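Local coordinates for carboxylic ester hydrolase (Aspergillus niger, PDB 7K4O), which hydrolyses carboxylic esters as a fungal tannase, a serine esterase of the alpha/beta-hydrolase clan that probably splits gallic acid from tannins, at residues Glu23-Ile28 with Leu158-Lys163; Phe62-Asp67 with Val74-Trp79; Ala154-Ser159 with Gly200-Gly205; Tyr179-Gly184 with Asp487-Gly492. All blocks are in the same frame, centred on the assembly; numbering follows the deposited sequence. Where two conformers were deposited one is given.

Interaction 1. Residues Glu23-Ile28 with Leu158-Lys163; sequences EFIQGI and LSLIGK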
loop_
_atom_site.group_PDB
_atom_site.type_symbol
_atom_site.label_atom_id
_atom_site.label_comp_id
_atom_site.label_asym_id
_atom_site.label_seq_id
_atom_site.Cartn_x
_atom_site.Cartn_y
_atom_site.Cartn_z
ATOM N N GLU A 23 -17.984 8.716 26.076
ATOM C CA GLU A 23 -18.726 7.437 26.164
ATOM C C GLU A 23 -19.711 7.257 25.027
ATOM O O GLU A 23 -20.426 6.240 25.033
ATOM C CB GLU A 23 -19.339 7.215 27.550
ATOM C CG GLU A 23 -18.348 7.470 28.644
ATOM C CD GLU A 23 -17.131 6.528 28.648
ATOM O OE1 GLU A 23 -17.253 5.385 28.113
ATOM O OE2 GLU A 23 -16.094 6.914 29.226
ATOM N N PHE A 24 -19.616 8.056 23.963
ATOM C CA PHE A 24 -20.439 7.746 22.764
ATOM C C PHE A 24 -19.934 6.400 22.204
ATOM O O PHE A 24 -20.682 5.677 21.591
ATOM C CB PHE A 24 -20.505 8.928 21.807
ATOM C CG PHE A 24 -19.579 8.808 20.642
ATOM C CD1 PHE A 24 -18.230 9.036 20.801
ATOM C CD2 PHE A 24 -20.052 8.449 19.404
ATOM C CE1 PHE A 24 -17.370 8.908 19.729
ATOM C CE2 PHE A 24 -19.194 8.328 18.332
ATOM C CZ PHE A 24 -17.860 8.564 18.498
ATOM N N ILE A 25 -18.630 6.191 22.300
ATOM C CA ILE A 25 -18.017 4.833 22.228
ATOM C C ILE A 25 -17.722 4.481 23.688
ATOM O O ILE A 25 -16.904 5.215 24.302
ATOM C CB ILE A 25 -16.731 4.800 21.384
ATOM C CG1 ILE A 25 -16.938 5.270 19.940
ATOM C CG2 ILE A 25 -16.125 3.398 21.400
ATOM C CD1 ILE A 25 -15.651 5.575 19.259
ATOM N N GLN A 26 -18.312 3.410 24.203
ATOM C CA GLN A 26 -18.016 3.087 25.614
ATOM C C GLN A 26 -16.518 2.796 25.733
ATOM O O GLN A 26 -15.988 2.001 24.927
ATOM C CB GLN A 26 -18.853 1.898 26.082
ATOM C CG GLN A 26 -18.723 1.681 27.571
ATOM C CD GLN A 26 -19.683 0.643 28.086
ATOM O OE1 GLN A 26 -19.851 -0.407 27.489
ATOM N NE2 GLN A 26 -20.367 0.984 29.163
ATOM N N GLY A 27 -15.862 3.389 26.722
ATOM C CA GLY A 27 -14.418 3.243 26.948
ATOM C C GLY A 27 -13.603 4.370 26.371
ATOM O O GLY A 27 -12.387 4.356 26.526
ATOM N N ILE A 28 -14.236 5.314 25.682
ATOM C CA ILE A 28 -13.547 6.493 25.100
ATOM C C ILE A 28 -13.976 7.777 25.827
ATOM O O ILE A 28 -15.155 8.093 25.826
ATOM C CB ILE A 28 -13.831 6.628 23.595
ATOM C CG1 ILE A 28 -13.372 5.411 22.791
ATOM C CG2 ILE A 28 -13.186 7.903 23.051
ATOM C CD1 ILE A 28 -11.929 5.189 22.906
ATOM N N LEU A 158 -11.152 6.638 14.723
ATOM C CA LEU A 158 -11.070 7.844 13.870
ATOM C C LEU A 158 -12.364 7.973 13.054
ATOM O O LEU A 158 -12.931 9.081 12.988
ATOM C CB LEU A 158 -9.831 7.812 12.983
ATOM C CG LEU A 158 -9.762 8.845 11.832
ATOM C CD1 LEU A 158 -9.878 10.275 12.322
ATOM C CD2 LEU A 158 -8.532 8.604 10.992
ATOM N N SER A 159 -12.788 6.912 12.392
ATOM C CA SER A 159 -14.013 7.018 11.563
ATOM C C SER A 159 -15.209 7.319 12.448
ATOM O O SER A 159 -16.038 8.214 12.078
ATOM C CB SER A 159 -14.225 5.783 10.749
ATOM O OG SER A 159 -13.215 5.664 9.775
ATOM N N LEU A 160 -15.389 6.613 13.564
ATOM C CA LEU A 160 -16.594 6.840 14.399
ATOM C C LEU A 160 -16.603 8.282 14.891
ATOM O O LEU A 160 -17.640 8.945 14.807
ATOM C CB LEU A 160 -16.610 5.865 15.560
ATOM C CG LEU A 160 -16.940 4.432 15.175
ATOM C CD1 LEU A 160 -16.639 3.472 16.328
ATOM C CD2 LEU A 160 -18.404 4.325 14.797
ATOM N N ILE A 161 -15.488 8.760 15.433
ATOM C CA ILE A 161 -15.428 10.131 16.015
ATOM C C ILE A 161 -15.534 11.189 14.903
ATOM O O ILE A 161 -16.321 12.166 15.064
ATOM C CB ILE A 161 -14.162 10.322 16.847
ATOM C CG1 ILE A 161 -14.198 9.424 18.058
ATOM C CG2 ILE A 161 -13.994 11.781 17.201
ATOM C CD1 ILE A 161 -12.837 9.283 18.732
ATOM N N GLY A 162 -14.775 11.034 13.839
ATOM C CA GLY A 162 -14.708 12.016 12.746
ATOM C C GLY A 162 -16.030 12.162 12.024
ATOM O O GLY A 162 -16.464 13.282 11.742
ATOM N N LYS A 163 -16.700 11.047 11.760
ATOM C CA LYS A 163 -18.014 11.097 11.076
ATOM C C LYS A 163 -19.026 11.808 11.983
ATOM O O LYS A 163 -19.808 12.593 11.460
ATOM C CB LYS A 163 -18.479 9.718 10.636
ATOM C CG LYS A 163 -17.625 9.147 9.515
ATOM C CD LYS A 163 -17.814 7.651 9.285
ATOM C CE LYS A 163 -19.217 7.272 8.910
ATOM N NZ LYS A 163 -19.375 5.795 8.815
#
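Ile-25 and Ile-161 share one side-chain shape: CG1 is anti to the carbonyl carbon and chi2, 165° in both, stretches CD1 onward, whereas Phe-24 sits at chi1 100°, off the staggered positions. So arranged, the link from helix 12-18 to strand 28-47, which includes a type II beta turn from Ile-25 to Ile-28, rests on helix 144-169, one of the helices packed against the central sheet of this alpha/beta-hydrolase fold. Phe-24 meets the helix with the edge of its ring. CE1 lies 3.6 Å from Ile-161 CG1, ring and side chain crossing at about a right angle, and CZ comes to 3.7 Å from the carbonyl oxygen of Leu-160. Over the rim of one face of the same ring lies Ile-25 CG1, 3.6 Å above the plane, so the two apolar side chains of the loop meet the helix as one surface. Ile-25 crosses Leu-160 obliquely, its CD1 touching Leu-160 CD1 at 3.7 Å. Apart from the ring edge on the Leu-160 carbonyl oxygen, the contact is apolar; the polar work is done inside the loop, where Glu-23 folds back over the turn. Ile-161 also packs on Phe-62 and Tyr-64 of strand 50-66, joining helix, loop and sheet. Glu-23 OE1 accepts the N-H of Gly-27 at 2.8 Å through its syn lone pair, and the bond is fairly straight at 163°.

Interaction 2. Residues Phe62-Asp67 with Val74-Trp79; sequences FAYSHD and VLLEIW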
loop_
_atom_site.group_PDB
_atom_site.type_symbol
_atom_site.label_atom_id
_atom_site.label_comp_id
_atom_site.label_asym_id
_atom_site.label_seq_id
_atom_site.Cartn_x
_atom_site.Cartn_y
_atom_site.Cartn_z
ATOM N N PHE A 62 -7.592 17.479 18.404
ATOM C CA PHE A 62 -8.032 17.232 19.774
ATOM C C PHE A 62 -7.577 15.831 20.204
ATOM O O PHE A 62 -7.100 15.057 19.368
ATOM C CB PHE A 62 -9.537 17.374 19.948
ATOM C CG PHE A 62 -10.361 16.479 19.065
ATOM C CD1 PHE A 62 -10.710 16.904 17.796
ATOM C CD2 PHE A 62 -10.750 15.223 19.474
ATOM C CE1 PHE A 62 -11.445 16.082 16.957
ATOM C CE2 PHE A 62 -11.539 14.412 18.659
ATOM C CZ PHE A 62 -11.841 14.825 17.385
ATOM N N ALA A 63 -7.664 15.607 21.506
ATOM C CA ALA A 63 -7.175 14.379 22.152
ATOM C C ALA A 63 -8.345 13.597 22.717
ATOM O O ALA A 63 -9.374 14.148 23.144
ATOM C CB ALA A 63 -6.190 14.731 23.257
ATOM N N TYR A 64 -8.159 12.282 22.798
ATOM C CA TYR A 64 -9.050 11.401 23.565
ATOM C C TYR A 64 -8.201 10.334 24.265
ATOM O O TYR A 64 -7.020 10.213 23.983
ATOM C CB TYR A 64 -10.154 10.809 22.701
ATOM C CG TYR A 64 -9.747 9.787 21.674
ATOM C CD1 TYR A 64 -9.678 8.440 21.989
ATOM C CD2 TYR A 64 -9.481 10.144 20.375
ATOM C CE1 TYR A 64 -9.379 7.489 21.025
ATOM C CE2 TYR A 64 -9.155 9.218 19.401
ATOM C CZ TYR A 64 -9.113 7.877 19.712
ATOM O OH TYR A 64 -8.821 6.961 18.741
ATOM N N SER A 65 -8.835 9.584 25.147
ATOM C CA SER A 65 -8.134 8.509 25.872
ATOM C C SER A 65 -9.033 7.292 26.038
ATOM O O SER A 65 -10.263 7.420 26.011
ATOM C CB SER A 65 -7.622 9.000 27.182
ATOM O OG SER A 65 -8.661 9.443 28.020
ATOM N N HIS A 66 -8.400 6.123 26.202
ATOM C CA HIS A 66 -9.088 4.865 26.497
ATOM C C HIS A 66 -9.204 4.745 28.009
ATOM O O HIS A 66 -8.158 4.716 28.683
ATOM C CB HIS A 66 -8.335 3.671 25.937
ATOM C CG HIS A 66 -8.295 3.640 24.452
ATOM N ND1 HIS A 66 -7.359 4.320 23.747
ATOM C CD2 HIS A 66 -9.077 3.017 23.548
ATOM C CE1 HIS A 66 -7.579 4.110 22.425
ATOM N NE2 HIS A 66 -8.642 3.337 22.295
ATOM N N ASP A 67 -10.415 4.607 28.472
ATOM C CA ASP A 67 -10.709 4.412 29.912
ATOM C C ASP A 67 -9.894 3.216 30.422
ATOM O O ASP A 67 -9.892 2.182 29.802
ATOM C CB ASP A 67 -12.183 4.218 30.143
ATOM C CG ASP A 67 -13.041 5.405 29.712
ATOM O OD1 ASP A 67 -12.444 6.487 29.440
ATOM O OD2 ASP A 67 -14.283 5.195 29.579
ATOM N N VAL A 74 -4.639 9.710 22.578
ATOM C CA VAL A 74 -4.705 9.626 21.116
ATOM C C VAL A 74 -4.999 11.049 20.600
ATOM O O VAL A 74 -5.844 11.737 21.178
ATOM C CB VAL A 74 -5.792 8.643 20.674
ATOM C CG1 VAL A 74 -5.787 8.507 19.169
ATOM C CG2 VAL A 74 -5.647 7.266 21.346
ATOM N N LEU A 75 -4.304 11.470 19.578
ATOM C CA LEU A 75 -4.566 12.754 18.900
ATOM C C LEU A 75 -5.214 12.447 17.536
ATOM O O LEU A 75 -4.732 11.633 16.760
ATOM C CB LEU A 75 -3.273 13.531 18.682
ATOM C CG LEU A 75 -2.498 13.800 19.955
ATOM C CD1 LEU A 75 -1.202 14.495 19.657
ATOM C CD2 LEU A 75 -3.322 14.590 20.943
ATOM N N LEU A 76 -6.221 13.244 17.202
ATOM C CA LEU A 76 -6.779 13.271 15.850
ATOM C C LEU A 76 -6.534 14.647 15.238
ATOM O O LEU A 76 -6.534 15.665 15.958
ATOM C CB LEU A 76 -8.283 12.987 15.896
ATOM C CG LEU A 76 -8.717 11.658 16.500
ATOM C CD1 LEU A 76 -10.212 11.498 16.348
ATOM C CD2 LEU A 76 -7.987 10.481 15.863
ATOM N N GLU A 77 -6.344 14.650 13.945
ATOM C CA GLU A 77 -6.268 15.903 13.172
ATOM C C GLU A 77 -7.274 15.766 12.036
ATOM O O GLU A 77 -7.197 14.805 11.282
ATOM C CB GLU A 77 -4.862 16.195 12.638
ATOM C CG GLU A 77 -4.789 17.490 11.810
ATOM C CD GLU A 77 -3.365 18.018 11.622
ATOM O OE1 GLU A 77 -3.027 18.492 10.534
ATOM O OE2 GLU A 77 -2.547 17.815 12.577
ATOM N N ILE A 78 -8.160 16.758 11.916
ATOM C CA ILE A 78 -9.248 16.715 10.920
ATOM C C ILE A 78 -9.253 18.080 10.230
ATOM O O ILE A 78 -9.246 19.090 10.928
ATOM C CB ILE A 78 -10.595 16.406 11.622
ATOM C CG1 ILE A 78 -10.576 14.978 12.226
ATOM C CG2 ILE A 78 -11.764 16.538 10.648
ATOM C CD1 ILE A 78 -11.775 14.666 13.095
ATOM N N TRP A 79 -9.246 18.057 8.924
ATOM C CA TRP A 79 -9.379 19.297 8.129
ATOM C C TRP A 79 -10.822 19.400 7.650
ATOM O O TRP A 79 -11.262 18.516 6.915
ATOM C CB TRP A 79 -8.410 19.305 6.992
ATOM C CG TRP A 79 -6.958 19.353 7.367
ATOM C CD1 TRP A 79 -6.393 19.318 8.616
ATOM C CD2 TRP A 79 -5.876 19.426 6.435
ATOM N NE1 TRP A 79 -5.020 19.363 8.504
ATOM C CE2 TRP A 79 -4.673 19.381 7.182
ATOM C CE3 TRP A 79 -5.797 19.472 5.051
ATOM C CZ2 TRP A 79 -3.426 19.449 6.565
ATOM C CZ3 TRP A 79 -4.565 19.512 4.430
ATOM C CH2 TRP A 79 -3.387 19.489 5.187
#
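Backbone hydrogen bonds join strands 50-66 and 74-81 into an antiparallel beta hairpin, second and third strands of the large sheet, inside edge strand 28-47. Phe-62 with Leu-76 and Tyr-64 with Val-74 are hydrogen-bonded pairs; the straightest bond runs from Leu-76 N to Phe-62 O (3.0 Å, 171°), nearly along the C=O axis. Between them Ala-63 and Leu-75 form a non-hydrogen-bonded pair, and there Ala-63 CA comes to 3.1 Å from Val-74 O in a CA-H...O contact. One CH-pi contact stands out: Val-74 CB sits over a face of the Tyr-64 ring, 3.6 Å from its centroid, the two side chains lying side by side and pointing the same way. Apolar packing completes that face. Leu-76 CG touches the edge of the Tyr-64 ring at CE2 (3.8 Å), while its CD1 meets Phe-62 CZ, also at 3.8 Å. Both aromatic residues hold CG in the crowded position between backbone N and carbonyl carbon (chi1 58° and 70°), which lays their rings across the neighbouring strand. Polar ends look elsewhere: Tyr-64 OH to Glu-157 of helix 144-169, His-66 ND1 to Asp-72 and NE2 to Glu-157. The backbone fixes the register, and the aromatic face meets that helix through Ile-161 and Glu-157.

Interaction 3. Residues Ala154-Ser159 with Gly200-Gly205; sequences AHRELS and GDEWDG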
loop_
_atom_site.group_PDB
_atom_site.type_symbol
_atom_site.label_atom_id
_atom_site.label_comp_id
_atom_site.label_asym_id
_atom_site.label_seq_id
_atom_site.Cartn_x
_atom_site.Cartn_y
_atom_site.Cartn_z
ATOM N N ALA A 154 -7.357 1.986 15.906
ATOM C CA ALA A 154 -7.218 3.454 15.761
ATOM C C ALA A 154 -8.069 3.960 14.575
ATOM O O ALA A 154 -8.738 5.021 14.694
ATOM C CB ALA A 154 -5.762 3.848 15.539
ATOM N N HIS A 155 -8.088 3.228 13.485
ATOM C CA HIS A 155 -8.878 3.683 12.309
ATOM C C HIS A 155 -10.384 3.550 12.555
ATOM O O HIS A 155 -11.167 4.427 12.120
ATOM C CB HIS A 155 -8.464 2.951 11.055
ATOM C CG HIS A 155 -7.359 3.631 10.348
ATOM N ND1 HIS A 155 -7.541 4.894 9.741
ATOM C CD2 HIS A 155 -6.056 3.302 10.224
ATOM C CE1 HIS A 155 -6.374 5.275 9.261
ATOM N NE2 HIS A 155 -5.451 4.315 9.509
ATOM N N ARG A 156 -10.798 2.536 13.282
ATOM C CA ARG A 156 -12.216 2.400 13.682
ATOM C C ARG A 156 -12.641 3.627 14.496
ATOM O O ARG A 156 -13.726 4.208 14.229
ATOM C CB ARG A 156 -12.380 1.094 14.448
ATOM C CG ARG A 156 -13.771 0.844 14.974
ATOM C CD ARG A 156 -14.775 0.928 13.901
ATOM N NE ARG A 156 -16.052 0.403 14.423
ATOM C CZ ARG A 156 -17.196 0.482 13.736
ATOM N NH1 ARG A 156 -17.227 0.965 12.505
ATOM N NH2 ARG A 156 -18.296 0.000 14.265
ATOM N N GLU A 157 -11.828 4.000 15.501
ATOM C CA GLU A 157 -12.129 5.140 16.390
ATOM C C GLU A 157 -12.148 6.449 15.581
ATOM O O GLU A 157 -13.049 7.279 15.805
ATOM C CB GLU A 157 -11.125 5.159 17.525
ATOM C CG GLU A 157 -11.311 4.016 18.514
ATOM C CD GLU A 157 -10.176 3.756 19.503
ATOM O OE1 GLU A 157 -9.175 4.522 19.500
ATOM O OE2 GLU A 157 -10.324 2.785 20.291
ATOM N N LEU A 158 -11.152 6.638 14.723
ATOM C CA LEU A 158 -11.070 7.844 13.870
ATOM C C LEU A 158 -12.364 7.973 13.054
ATOM O O LEU A 158 -12.931 9.081 12.988
ATOM C CB LEU A 158 -9.831 7.812 12.983
ATOM C CG LEU A 158 -9.762 8.845 11.832
ATOM C CD1 LEU A 158 -9.878 10.275 12.322
ATOM C CD2 LEU A 158 -8.532 8.604 10.992
ATOM N N SER A 159 -12.788 6.912 12.392
ATOM C CA SER A 159 -14.013 7.018 11.563
ATOM C C SER A 159 -15.209 7.319 12.448
ATOM O O SER A 159 -16.038 8.214 12.078
ATOM C CB SER A 159 -14.225 5.783 10.749
ATOM O OG SER A 159 -13.215 5.664 9.775
ATOM N N GLY A 200 -18.504 -3.327 8.218
ATOM C CA GLY A 200 -19.158 -3.282 6.896
ATOM C C GLY A 200 -19.642 -1.906 6.497
ATOM O O GLY A 200 -19.621 -1.600 5.287
ATOM N N ASP A 201 -20.059 -1.088 7.446
ATOM C CA ASP A 201 -20.612 0.232 7.052
ATOM C C ASP A 201 -19.755 1.399 7.540
ATOM O O ASP A 201 -20.258 2.533 7.477
ATOM C CB ASP A 201 -22.046 0.379 7.527
ATOM C CG ASP A 201 -22.200 0.040 8.979
ATOM O OD1 ASP A 201 -21.333 0.456 9.780
ATOM O OD2 ASP A 201 -23.123 -0.757 9.281
ATOM N N GLU A 202 -18.484 1.202 7.858
ATOM C CA GLU A 202 -17.612 2.325 8.228
ATOM C C GLU A 202 -17.428 3.249 7.007
ATOM O O GLU A 202 -17.505 4.477 7.162
ATOM C CB GLU A 202 -16.287 1.755 8.725
ATOM C CG GLU A 202 -15.258 2.801 9.069
ATOM C CD GLU A 202 -14.004 2.244 9.751
ATOM O OE1 GLU A 202 -14.138 1.208 10.368
ATOM O OE2 GLU A 202 -12.989 2.917 9.730
ATOM N N TRP A 203 -17.168 2.678 5.840
ATOM C CA TRP A 203 -16.950 3.437 4.598
ATOM C C TRP A 203 -17.845 2.919 3.487
ATOM O O TRP A 203 -18.022 1.684 3.335
ATOM C CB TRP A 203 -15.501 3.394 4.139
ATOM C CG TRP A 203 -14.503 3.874 5.143
ATOM C CD1 TRP A 203 -14.577 4.938 5.993
ATOM C CD2 TRP A 203 -13.246 3.241 5.410
ATOM N NE1 TRP A 203 -13.412 5.039 6.734
ATOM C CE2 TRP A 203 -12.608 3.994 6.413
ATOM C CE3 TRP A 203 -12.581 2.127 4.881
ATOM C CZ2 TRP A 203 -11.325 3.697 6.879
ATOM C CZ3 TRP A 203 -11.319 1.832 5.344
ATOM C CH2 TRP A 203 -10.693 2.606 6.315
ATOM N N ASP A 204 -18.273 3.828 2.629
ATOM C CA ASP A 204 -18.964 3.520 1.364
ATOM C C ASP A 204 -17.975 3.116 0.288
ATOM O O ASP A 204 -18.362 2.345 -0.631
ATOM C CB ASP A 204 -19.795 4.726 0.906
ATOM C CG ASP A 204 -20.857 5.068 1.954
ATOM O OD1 ASP A 204 -21.748 4.203 2.210
ATOM O OD2 ASP A 204 -20.744 6.114 2.654
ATOM N N GLY A 205 -16.749 3.642 0.323
ATOM C CA GLY A 205 -15.762 3.329 -0.720
ATOM C C GLY A 205 -14.372 3.371 -0.133
ATOM O O GLY A 205 -14.065 4.281 0.643
HETATM O O HOH W 1 -19.771 1.852 11.311
#
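A regular helical turn, 154-159, faces an irregular loop, 200-205, and the two segments come nearest at Ser-159 and Glu-202, whose CA atoms are 6.8 Å apart. Glu-202 has helix-like backbone angles, but the Trp-203 backbone is extended and heads for strand 205-209. Glu-202 points at the helix, its CG anti to the backbone N and its chain stretched out beyond. Its two oxygens have different tasks. Ser-159 OG donates to Glu-202 OE2 at 2.8 Å, arriving from above the carboxylate plane, and takes a weak bond from Trp-203 NE1 (3.1 Å, 129°). Ser-92 OG is a third partner of this hydroxyl. OE2 also lies over the rim of one face of the Trp-203 indole. In the alpha/beta-hydrolase fold this contact ties the helix before strand 179-185 to the connection that follows helix 187-196, two helices on one side of the sheet. Glu-202 OE1 faces Arg-156, whose chain bends at chi2 to bring CD to 3.6 Å and NH1 to 3.8 Å from it, the latter a long salt bridge with the guanidinium and carboxylate planes 36° apart. The same NH1 gives a bond of 2.9 Å to a water, which donates at 2.6 Å to Asp-201 OD1. Arg-156 also makes a cation-pi contact with Phe-199, and Trp-203 stacks on Tyr-182. His-155 turns its NE2 to Glu-191.

Interaction 4. Residues Tyr179-Gly184 with Asp487-Gly492; sequences YAYYQG and DWVENG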
loop_
_atom_site.group_PDB
_atom_site.type_symbol
_atom_site.label_atom_id
_atom_site.label_comp_id
_atom_site.label_asym_id
_atom_site.label_seq_id
_atom_site.Cartn_x
_atom_site.Cartn_y
_atom_site.Cartn_z
ATOM N N TYR A 179 -21.428 10.406 2.774
ATOM C CA TYR A 179 -20.609 9.458 1.991
ATOM C C TYR A 179 -19.214 9.408 2.602
ATOM O O TYR A 179 -18.529 10.441 2.709
ATOM C CB TYR A 179 -20.547 9.851 0.525
ATOM C CG TYR A 179 -21.863 9.682 -0.210
ATOM C CD1 TYR A 179 -22.273 8.416 -0.575
ATOM C CD2 TYR A 179 -22.700 10.747 -0.448
ATOM C CE1 TYR A 179 -23.450 8.221 -1.282
ATOM C CE2 TYR A 179 -23.894 10.559 -1.166
ATOM C CZ TYR A 179 -24.266 9.294 -1.543
ATOM O OH TYR A 179 -25.410 8.995 -2.263
ATOM N N ALA A 180 -18.782 8.225 3.002
ATOM C CA ALA A 180 -17.524 8.065 3.756
ATOM C C ALA A 180 -16.566 7.215 2.928
ATOM O O ALA A 180 -16.959 6.154 2.385
ATOM C CB ALA A 180 -17.821 7.442 5.113
ATOM N N TYR A 181 -15.320 7.670 2.880
ATOM C CA TYR A 181 -14.274 7.091 2.019
ATOM C C TYR A 181 -12.992 6.895 2.821
ATOM O O TYR A 181 -12.791 7.512 3.862
ATOM C CB TYR A 181 -14.025 8.027 0.843
ATOM C CG TYR A 181 -15.244 8.306 -0.007
ATOM C CD1 TYR A 181 -15.650 7.377 -0.931
ATOM C CD2 TYR A 181 -15.995 9.466 0.131
ATOM C CE1 TYR A 181 -16.764 7.580 -1.728
ATOM C CE2 TYR A 181 -17.110 9.679 -0.662
ATOM C CZ TYR A 181 -17.463 8.760 -1.619
ATOM O OH TYR A 181 -18.542 8.992 -2.424
ATOM N N TYR A 182 -12.129 6.061 2.271
ATOM C CA TYR A 182 -10.739 5.882 2.711
ATOM C C TYR A 182 -9.839 6.018 1.486
ATOM O O TYR A 182 -10.179 5.562 0.396
ATOM C CB TYR A 182 -10.493 4.504 3.350
ATOM C CG TYR A 182 -9.057 4.335 3.779
ATOM C CD1 TYR A 182 -8.636 4.936 4.939
ATOM C CD2 TYR A 182 -8.117 3.679 2.997
ATOM C CE1 TYR A 182 -7.316 4.856 5.358
ATOM C CE2 TYR A 182 -6.798 3.573 3.413
ATOM C CZ TYR A 182 -6.403 4.162 4.593
ATOM O OH TYR A 182 -5.089 4.133 5.023
ATOM N N GLN A 183 -8.664 6.580 1.709
ATOM C CA GLN A 183 -7.613 6.640 0.649
ATOM C C GLN A 183 -6.232 6.441 1.283
ATOM O O GLN A 183 -5.835 7.241 2.139
ATOM C CB GLN A 183 -7.695 7.924 -0.182
ATOM C CG GLN A 183 -6.690 7.967 -1.332
ATOM C CD GLN A 183 -6.853 9.215 -2.187
ATOM O OE1 GLN A 183 -7.237 10.262 -1.674
ATOM N NE2 GLN A 183 -6.604 9.060 -3.500
ATOM N N GLY A 184 -5.529 5.404 0.854
ATOM C CA GLY A 184 -4.181 5.182 1.374
ATOM C C GLY A 184 -3.408 4.180 0.549
ATOM O O GLY A 184 -4.000 3.482 -0.298
ATOM N N ASP A 487 -17.617 9.202 -8.182
ATOM C CA ASP A 487 -18.511 8.959 -9.339
ATOM C C ASP A 487 -19.171 7.574 -9.251
ATOM O O ASP A 487 -20.363 7.412 -9.588
ATOM C CB ASP A 487 -17.702 9.104 -10.603
ATOM C CG ASP A 487 -18.392 9.907 -11.692
ATOM O OD1 ASP A 487 -19.445 10.519 -11.423
ATOM O OD2 ASP A 487 -17.850 9.870 -12.813
ATOM N N TRP A 488 -18.431 6.567 -8.813
ATOM C CA TRP A 488 -18.945 5.201 -8.664
ATOM C C TRP A 488 -19.999 5.190 -7.561
ATOM O O TRP A 488 -21.153 4.753 -7.785
ATOM C CB TRP A 488 -17.796 4.254 -8.395
ATOM C CG TRP A 488 -18.146 2.811 -8.506
ATOM C CD1 TRP A 488 -19.275 2.243 -9.027
ATOM C CD2 TRP A 488 -17.266 1.715 -8.168
ATOM N NE1 TRP A 488 -19.161 0.882 -9.032
ATOM C CE2 TRP A 488 -17.936 0.532 -8.528
ATOM C CE3 TRP A 488 -15.984 1.638 -7.634
ATOM C CZ2 TRP A 488 -17.357 -0.732 -8.364
ATOM C CZ3 TRP A 488 -15.414 0.388 -7.458
ATOM C CH2 TRP A 488 -16.103 -0.772 -7.809
ATOM N N VAL A 489 -19.627 5.598 -6.367
ATOM C CA VAL A 489 -20.493 5.476 -5.176
ATOM C C VAL A 489 -21.709 6.414 -5.274
ATOM O O VAL A 489 -22.833 5.964 -4.986
ATOM C CB VAL A 489 -19.658 5.762 -3.906
ATOM C CG1 VAL A 489 -20.585 5.925 -2.723
ATOM C CG2 VAL A 489 -18.643 4.659 -3.658
ATOM N N GLU A 490 -21.490 7.670 -5.656
ATOM C CA GLU A 490 -22.545 8.688 -5.570
ATOM C C GLU A 490 -23.330 8.788 -6.877
ATOM O O GLU A 490 -24.511 9.199 -6.800
ATOM C CB GLU A 490 -22.005 10.046 -5.188
ATOM C CG GLU A 490 -21.227 10.005 -3.867
ATOM C CD GLU A 490 -20.760 11.345 -3.349
ATOM O OE1 GLU A 490 -21.332 12.405 -3.701
ATOM O OE2 GLU A 490 -19.785 11.348 -2.592
ATOM N N ASN A 491 -22.719 8.515 -8.005
ATOM C CA ASN A 491 -23.352 8.835 -9.317
ATOM C C ASN A 491 -23.634 7.582 -10.157
ATOM O O ASN A 491 -24.134 7.757 -11.288
ATOM C CB ASN A 491 -22.513 9.830 -10.099
ATOM C CG ASN A 491 -22.225 11.089 -9.299
ATOM O OD1 ASN A 491 -23.041 11.511 -8.498
ATOM N ND2 ASN A 491 -21.072 11.696 -9.494
ATOM N N GLY A 492 -23.300 6.383 -9.700
ATOM C CA GLY A 492 -23.542 5.153 -10.489
ATOM C C GLY A 492 -22.528 4.957 -11.616
ATOM O O GLY A 492 -22.766 4.070 -12.468
HETATM O O HOH W 2 -25.812 10.348 -4.659
#
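This is a strand-on-helix contact in which two tyrosines of strand 179-185 take hold of the last turn of helix 481-491; the axes of the short strand and helix segments are 10.2 Å apart and run nearly antiparallel. Tyr-179 and Tyr-181, two residues apart, both point at the helix, and Glu-490 is fitted between them. Glu-490 CG stands over the centre of the Tyr-179 ring, 3.6 Å from the centroid and 3° off the ring normal, a CH-pi contact; its carboxylate continues across that ring, tilted only 10° from the ring plane. Tyr-181 instead reaches the acid with its hydroxyl: OH donates to the anti lone pair of Glu-490 OE2 at 2.7 Å, with OE2 close to the ring plane. In the alpha/beta-hydrolase fold this strand runs into the probable nucleophile elbow, with Gly-184 at its start and Ser-186 as the likely nucleophile. Arg-89 forms a salt bridge to the same OE2, which should favour the ionised acid. Val-489 meets Tyr-181 tip to tip and slides past Tyr-179, its CG1 3.7 Å from Tyr-179 CD1. A water joins Tyr-179 OH (2.8 Å) to Glu-490 O, to which it donates. Within the helix, Asn-491 ND2 bonds Asp-487 OD1 at 2.8 Å, on its anti lone pair.

Helix 144-169 serves interactions 1 and 3, whose centres lie about 11 Å apart, and its Glu-157 reaches the hairpin of interaction 2 through two bonds: OE1 to Tyr-64 OH (2.6 Å) and OE2 to His-66 NE2 (2.7 Å). Between interactions 1 and 2, Glu-23 OE2 and Asp-67 OD2 are only 2.5 Å apart, so they may share a proton. Interaction 3 meets interaction 4 where Asp-204 N bonds Ala-180 O (2.7 Å), setting strand 205-209 beside strand 179-185. Interactions 2 and 4 belong to the same sheet, with centres about 25 Å apart. The bound gallic acid lies about 12 Å from the side chain of His-155, while interaction 4 includes Gly-184, two residues before pocket residue Ser-186.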